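Local coordinates for protein putative fructose-bisphosphate aldolase (Coccidioides immitis, PDB 3PM6) that binds a zinc ion within a TIM-barrel fold of the class II fructose-bisphosphate aldolase family, at residues A[57-62]-A[88-93]; A[13-18]-A[114-119]. All coordinates share one frame; numbering follows the deposited sequence.

The two contacts lie in one TIM barrel, with their centres about 13 Å apart. Contact 1 joins neighbouring strands 54-58 and 85-92 at their C-terminal ends, where H91 binds the zinc ion. Contact 2 sits at the other end of the barrel. There the turn leading into helix 16-24 meets D115 and S116, where strand 116-119 begins, and the side chain of S116 is about 13 Å from the zinc. Strands 85-92 and 116-119 are neighbours, and this ties the contacts together. L89 O and M118 N are 2.7 Å apart, a probable hydrogen bond. H88 ND1 and S116 OG, also 2.7 Å apart, are hydrogen-bonded.

Contact 1 (A[57-62]-A[88-93]). With ZN (zinc ion), chain S.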
loop_
_atom_site.group_PDB
_atom_site.type_symbol
_atom_site.label_atom_id
_atom_site.label_comp_id
_atom_site.label_asym_id
_atom_site.label_seq_id
_atom_site.Cartn_x
_atom_site.Cartn_y
_atom_site.Cartn_z
ATOM N N LEU A 57 -12.043 4.056 0.448
ATOM C CA LEU A 57 -12.524 3.559 1.730
ATOM C C LEU A 57 -11.628 2.473 2.291
ATOM O O LEU A 57 -11.282 1.538 1.589
ATOM C CB LEU A 57 -13.978 3.059 1.613
ATOM C CG LEU A 57 -15.031 4.160 1.750
ATOM C CD1 LEU A 57 -14.805 5.279 0.664
ATOM C CD2 LEU A 57 -16.425 3.582 1.606
ATOM N N LEU A 58 -11.236 2.591 3.556
ATOM C CA LEU A 58 -10.505 1.513 4.212
ATOM C C LEU A 58 -11.375 0.959 5.339
ATOM O O LEU A 58 -12.207 1.692 5.873
ATOM C CB LEU A 58 -9.161 2.024 4.751
ATOM C CG LEU A 58 -8.095 2.400 3.703
ATOM C CD1 LEU A 58 -6.977 3.094 4.448
ATOM C CD2 LEU A 58 -7.534 1.132 2.966
ATOM N N PHE A 59 -11.206 -0.332 5.686
ATOM C CA PHE A 59 -11.899 -0.914 6.841
ATOM C C PHE A 59 -10.990 -0.825 8.062
ATOM O O PHE A 59 -9.782 -0.540 7.913
ATOM C CB PHE A 59 -12.307 -2.374 6.583
ATOM C CG PHE A 59 -13.305 -2.530 5.487
ATOM C CD1 PHE A 59 -14.539 -1.864 5.529
ATOM C CD2 PHE A 59 -13.026 -3.320 4.393
ATOM C CE1 PHE A 59 -15.454 -1.991 4.490
ATOM C CE2 PHE A 59 -13.973 -3.456 3.360
ATOM C CZ PHE A 59 -15.176 -2.794 3.425
ATOM N N PRO A 60 -11.545 -1.040 9.287
ATOM C CA PRO A 60 -10.644 -1.074 10.448
ATOM C C PRO A 60 -9.520 -2.091 10.298
ATOM O O PRO A 60 -8.432 -1.924 10.871
ATOM C CB PRO A 60 -11.591 -1.473 11.617
ATOM C CG PRO A 60 -12.915 -0.847 11.249
ATOM C CD PRO A 60 -12.928 -0.717 9.689
ATOM N N TRP A 61 -9.798 -3.151 9.554
ATOM C CA TRP A 61 -8.790 -4.154 9.224
ATOM C C TRP A 61 -7.492 -3.572 8.657
ATOM O O TRP A 61 -6.428 -4.157 8.862
ATOM C CB TRP A 61 -9.336 -5.182 8.218
ATOM C CG TRP A 61 -8.255 -6.091 7.716
ATOM C CD1 TRP A 61 -7.801 -7.234 8.316
ATOM C CD2 TRP A 61 -7.456 -5.913 6.531
ATOM N NE1 TRP A 61 -6.775 -7.788 7.571
ATOM C CE2 TRP A 61 -6.540 -7.000 6.476
ATOM C CE3 TRP A 61 -7.439 -4.953 5.502
ATOM C CZ2 TRP A 61 -5.612 -7.156 5.424
ATOM C CZ3 TRP A 61 -6.514 -5.096 4.471
ATOM C CH2 TRP A 61 -5.613 -6.198 4.436
ATOM N N ALA A 62 -7.578 -2.466 7.918
ATOM C CA ALA A 62 -6.395 -1.884 7.331
ATOM C C ALA A 62 -5.440 -1.362 8.411
ATOM O O ALA A 62 -4.218 -1.437 8.271
ATOM C CB ALA A 62 -6.767 -0.776 6.344
ATOM N N HIS A 88 -11.698 7.712 3.668
ATOM C CA HIS A 88 -12.834 7.464 4.550
ATOM C C HIS A 88 -12.630 6.138 5.243
ATOM O O HIS A 88 -12.315 5.132 4.590
ATOM C CB HIS A 88 -14.088 7.401 3.680
ATOM C CG HIS A 88 -15.363 7.217 4.438
ATOM N ND1 HIS A 88 -15.901 8.199 5.245
ATOM C CD2 HIS A 88 -16.236 6.180 4.466
ATOM C CE1 HIS A 88 -17.053 7.771 5.736
ATOM N NE2 HIS A 88 -17.290 6.559 5.254
ATOM N N LEU A 89 -12.786 6.119 6.560
ATOM C CA LEU A 89 -12.878 4.841 7.287
ATOM C C LEU A 89 -14.298 4.312 7.280
ATOM O O LEU A 89 -15.195 4.875 7.922
ATOM C CB LEU A 89 -12.363 4.965 8.726
ATOM C CG LEU A 89 -12.233 3.705 9.606
ATOM C CD1 LEU A 89 -11.248 2.621 9.073
ATOM C CD2 LEU A 89 -11.864 4.125 11.045
ATOM N N ASP A 90 -14.521 3.207 6.570
ATOM C CA ASP A 90 -15.893 2.655 6.467
ATOM C C ASP A 90 -16.149 1.674 7.613
ATOM O O ASP A 90 -15.204 1.027 8.096
ATOM C CB ASP A 90 -16.017 1.975 5.090
ATOM C CG ASP A 90 -17.429 1.559 4.728
ATOM O OD1 ASP A 90 -18.432 2.104 5.270
ATOM O OD2 ASP A 90 -17.528 0.643 3.875
ATOM N N HIS A 91 -17.409 1.553 8.054
ATOM C CA HIS A 91 -17.804 0.521 9.042
ATOM C C HIS A 91 -16.887 0.390 10.248
ATOM O O HIS A 91 -16.483 -0.696 10.631
ATOM C CB HIS A 91 -18.035 -0.819 8.335
ATOM C CG HIS A 91 -19.188 -0.730 7.394
ATOM N ND1 HIS A 91 -20.441 -0.365 7.831
ATOM C CD2 HIS A 91 -19.260 -0.786 6.045
ATOM C CE1 HIS A 91 -21.249 -0.265 6.797
ATOM N NE2 HIS A 91 -20.556 -0.508 5.705
ATOM N N ALA A 92 -16.542 1.508 10.841
ATOM C CA ALA A 92 -15.850 1.455 12.082
ATOM C C ALA A 92 -16.909 1.180 13.150
ATOM O O ALA A 92 -17.733 2.050 13.431
ATOM C CB ALA A 92 -15.137 2.785 12.313
ATOM N N GLN A 93 -16.897 -0.020 13.723
ATOM C CA GLN A 93 -17.990 -0.449 14.589
ATOM C C GLN A 93 -17.589 -0.602 16.045
ATOM O O GLN A 93 -18.323 -1.211 16.834
ATOM C CB GLN A 93 -18.646 -1.743 14.062
ATOM C CG GLN A 93 -19.179 -1.607 12.612
ATOM C CD GLN A 93 -19.843 -2.895 12.112
ATOM O OE1 GLN A 93 -19.588 -3.986 12.634
ATOM N NE2 GLN A 93 -20.699 -2.767 11.093
HETATM ZN ZN ZN S . -21.515 -0.627 3.833
#
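H88 has CG anti to its backbone N (chi1 -177°), while L57 has CG anti to its carbonyl carbon. The two side chains lie side by side and point the same way. L57 CG meets the edge of the imidazole, 3.6 Å from H88 CD2. The partner of H88 ND1 is S116 OG. D90 also has CG anti to its backbone N (chi1 -170°), and its carboxylate lies beside the F59 ring. D90 OD2 is 3.4 Å from F59 CE1, with the two planes 29° apart. L57 CD2 packs against D90 CG.

The backbones pair as parallel strands of the TIM barrel. L58 N donates to H88 O at 2.9 Å, and D90 N donates to L58 O at 2.9 Å. Beyond the end of strand 54-58, P60 CD packs 3.3 Å from D90 O, and L89 CD1 touches the same proline.

H91 NE2 binds the zinc ion at 2.1 Å; H196 and H227 are the other protein ligands. D90 OD1 stands 3.1 Å above one face of the H91 ring, offset toward its rim. H91 ND1 is hydrogen-bonded to D120 OD2, a second-shell partner. This fixes the ring with NE2 on the metal, and the D120 carboxylate may polarise the imidazole.

Contact 2 (A[13-18]-A[114-119]); sequences NRALPL and FDSIMV
N13 caps the turn that leads into helix 16-24, and the same amide grips D115 just ahead of strand 116-119. N13 OD1 accepts twice. L16 N lies in the carbonyl plane at 3.1 Å from N13 OD1. A15 N is closer to N13 OD1, at 2.8 Å, but stands above that plane. The other branch of the amide crosses the contact: N13 ND2 donates to D115 O at 2.9 Å. This bond is nearly straight (170° at the hydrogen), lies in the amide plane of N13 and uses a lone pair of D115 O. N13 ND2 has a second acceptor in G144 O. Bonds at both branches hold the amide against rotation.

The contact lies at the N-terminal end of the barrel strands, with W187 and A146 close by. Here A15 CB packs 4.0 Å from D115 CB and 4.0 Å from S116 OG.

R14 bends at chi3 (68°), which places NE off the line of the extended CB-CG-CD chain; at its end R14 NH1 meets D115 OD2 at 3.4 Å, a long salt bridge. The guanidinium and carboxylate planes are 70° apart. D115 OD2 also accepts from L87 N, and R14 NH2 donates to I85 O. A water accepts from R14 N at 2.9 Å; its approach to D115 OD1, 2.5 Å from the water oxygen, is unusually short, so that bond is doubtful.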
loop_
_atom_site.group_PDB
_atom_site.type_symbol
_atom_site.label_atom_id
_atom_site.label_comp_id
_atom_site.label_asym_id
_atom_site.label_seq_id
_atom_site.Cartn_x
_atom_site.Cartn_y
_atom_site.Cartn_z
ATOM N N ASN A 13 -12.321 20.907 6.193
ATOM C CA ASN A 13 -12.437 19.485 5.844
ATOM C C ASN A 13 -12.567 19.224 4.341
ATOM O O ASN A 13 -13.429 19.820 3.686
ATOM C CB ASN A 13 -13.602 18.812 6.559
ATOM C CG ASN A 13 -13.607 17.327 6.337
ATOM O OD1 ASN A 13 -14.168 16.857 5.354
ATOM N ND2 ASN A 13 -12.921 16.583 7.205
ATOM N N ARG A 14 -11.730 18.315 3.827
ATOM C CA ARG A 14 -11.659 18.020 2.385
ATOM C C ARG A 14 -12.802 17.129 1.831
ATOM O O ARG A 14 -13.075 17.154 0.625
ATOM C CB ARG A 14 -10.305 17.363 2.025
ATOM C CG ARG A 14 -9.074 18.290 1.961
ATOM C CD ARG A 14 -7.798 17.488 1.624
ATOM N NE ARG A 14 -7.814 16.944 0.250
ATOM C CZ ARG A 14 -7.704 15.652 -0.072
ATOM N NH1 ARG A 14 -7.562 14.705 0.867
ATOM N NH2 ARG A 14 -7.741 15.292 -1.342
ATOM N N ALA A 15 -13.430 16.322 2.689
ATOM C CA ALA A 15 -14.480 15.386 2.242
ATOM C C ALA A 15 -15.833 16.076 2.044
ATOM O O ALA A 15 -16.547 15.796 1.084
ATOM C CB ALA A 15 -14.611 14.215 3.225
ATOM N N LEU A 16 -16.179 17.001 2.940
ATOM C CA LEU A 16 -17.496 17.678 2.892
ATOM C C LEU A 16 -17.885 18.282 1.533
ATOM O O LEU A 16 -19.003 18.046 1.044
ATOM C CB LEU A 16 -17.620 18.733 4.008
ATOM C CG LEU A 16 -17.561 18.252 5.463
ATOM C CD1 LEU A 16 -17.867 19.404 6.382
ATOM C CD2 LEU A 16 -18.531 17.082 5.706
ATOM N N PRO A 17 -16.996 19.083 0.917
ATOM C CA PRO A 17 -17.428 19.707 -0.346
ATOM C C PRO A 17 -17.871 18.689 -1.402
ATOM O O PRO A 17 -18.801 18.964 -2.170
ATOM C CB PRO A 17 -16.179 20.466 -0.822
ATOM C CG PRO A 17 -15.382 20.693 0.370
ATOM C CD PRO A 17 -15.652 19.548 1.321
ATOM N N LEU A 18 -17.228 17.530 -1.453
ATOM C CA LEU A 18 -17.559 16.519 -2.463
ATOM C C LEU A 18 -19.024 16.128 -2.474
ATOM O O LEU A 18 -19.618 16.075 -3.550
ATOM C CB LEU A 18 -16.693 15.254 -2.335
ATOM C CG LEU A 18 -15.287 15.205 -2.927
ATOM C CD1 LEU A 18 -14.373 16.326 -2.409
ATOM C CD2 LEU A 18 -14.624 13.841 -2.686
ATOM N N PHE A 114 -7.387 10.288 8.122
ATOM C CA PHE A 114 -8.721 10.189 7.479
ATOM C C PHE A 114 -9.357 11.530 7.333
ATOM O O PHE A 114 -9.261 12.348 8.242
ATOM C CB PHE A 114 -9.667 9.238 8.254
ATOM C CG PHE A 114 -9.288 7.810 8.108
ATOM C CD1 PHE A 114 -9.651 7.104 6.971
ATOM C CD2 PHE A 114 -8.467 7.200 9.042
ATOM C CE1 PHE A 114 -9.257 5.799 6.813
ATOM C CE2 PHE A 114 -8.081 5.879 8.901
ATOM C CZ PHE A 114 -8.465 5.184 7.776
ATOM N N ASP A 115 -10.021 11.755 6.202
ATOM C CA ASP A 115 -10.841 12.960 6.060
ATOM C C ASP A 115 -12.226 12.769 6.699
ATOM O O ASP A 115 -12.863 13.734 7.102
ATOM C CB ASP A 115 -10.980 13.310 4.589
ATOM C CG ASP A 115 -9.633 13.506 3.913
ATOM O OD1 ASP A 115 -8.957 14.497 4.219
ATOM O OD2 ASP A 115 -9.237 12.666 3.089
ATOM N N SER A 116 -12.693 11.516 6.764
ATOM C CA SER A 116 -14.030 11.204 7.280
ATOM C C SER A 116 -14.070 9.808 7.829
ATOM O O SER A 116 -13.252 8.966 7.475
ATOM C CB SER A 116 -15.121 11.383 6.211
ATOM O OG SER A 116 -14.840 10.641 5.043
ATOM N N ILE A 117 -15.009 9.538 8.719
ATOM C CA ILE A 117 -15.023 8.218 9.344
ATOM C C ILE A 117 -16.466 7.848 9.458
ATOM O O ILE A 117 -17.289 8.690 9.777
ATOM C CB ILE A 117 -14.381 8.289 10.754
ATOM C CG1 ILE A 117 -12.881 8.606 10.663
ATOM C CG2 ILE A 117 -14.691 7.021 11.613
ATOM C CD1 ILE A 117 -12.180 8.719 12.076
ATOM N N MET A 118 -16.787 6.592 9.193
ATOM C CA MET A 118 -18.118 6.153 9.441
ATOM C C MET A 118 -18.242 5.651 10.867
ATOM O O MET A 118 -17.711 4.606 11.192
ATOM C CB MET A 118 -18.583 5.073 8.433
ATOM C CG MET A 118 -19.999 4.617 8.715
ATOM S SD MET A 118 -20.469 3.138 7.780
ATOM C CE MET A 118 -22.256 3.192 8.133
ATOM N N VAL A 119 -18.964 6.388 11.706
ATOM C CA VAL A 119 -19.226 5.951 13.093
ATOM C C VAL A 119 -20.436 5.037 13.029
ATOM O O VAL A 119 -21.573 5.502 13.093
ATOM C CB VAL A 119 -19.493 7.164 14.051
ATOM C CG1 VAL A 119 -19.659 6.685 15.459
ATOM C CG2 VAL A 119 -18.351 8.196 13.934
HETATM O O HOH W 1 -9.969 16.562 5.319
#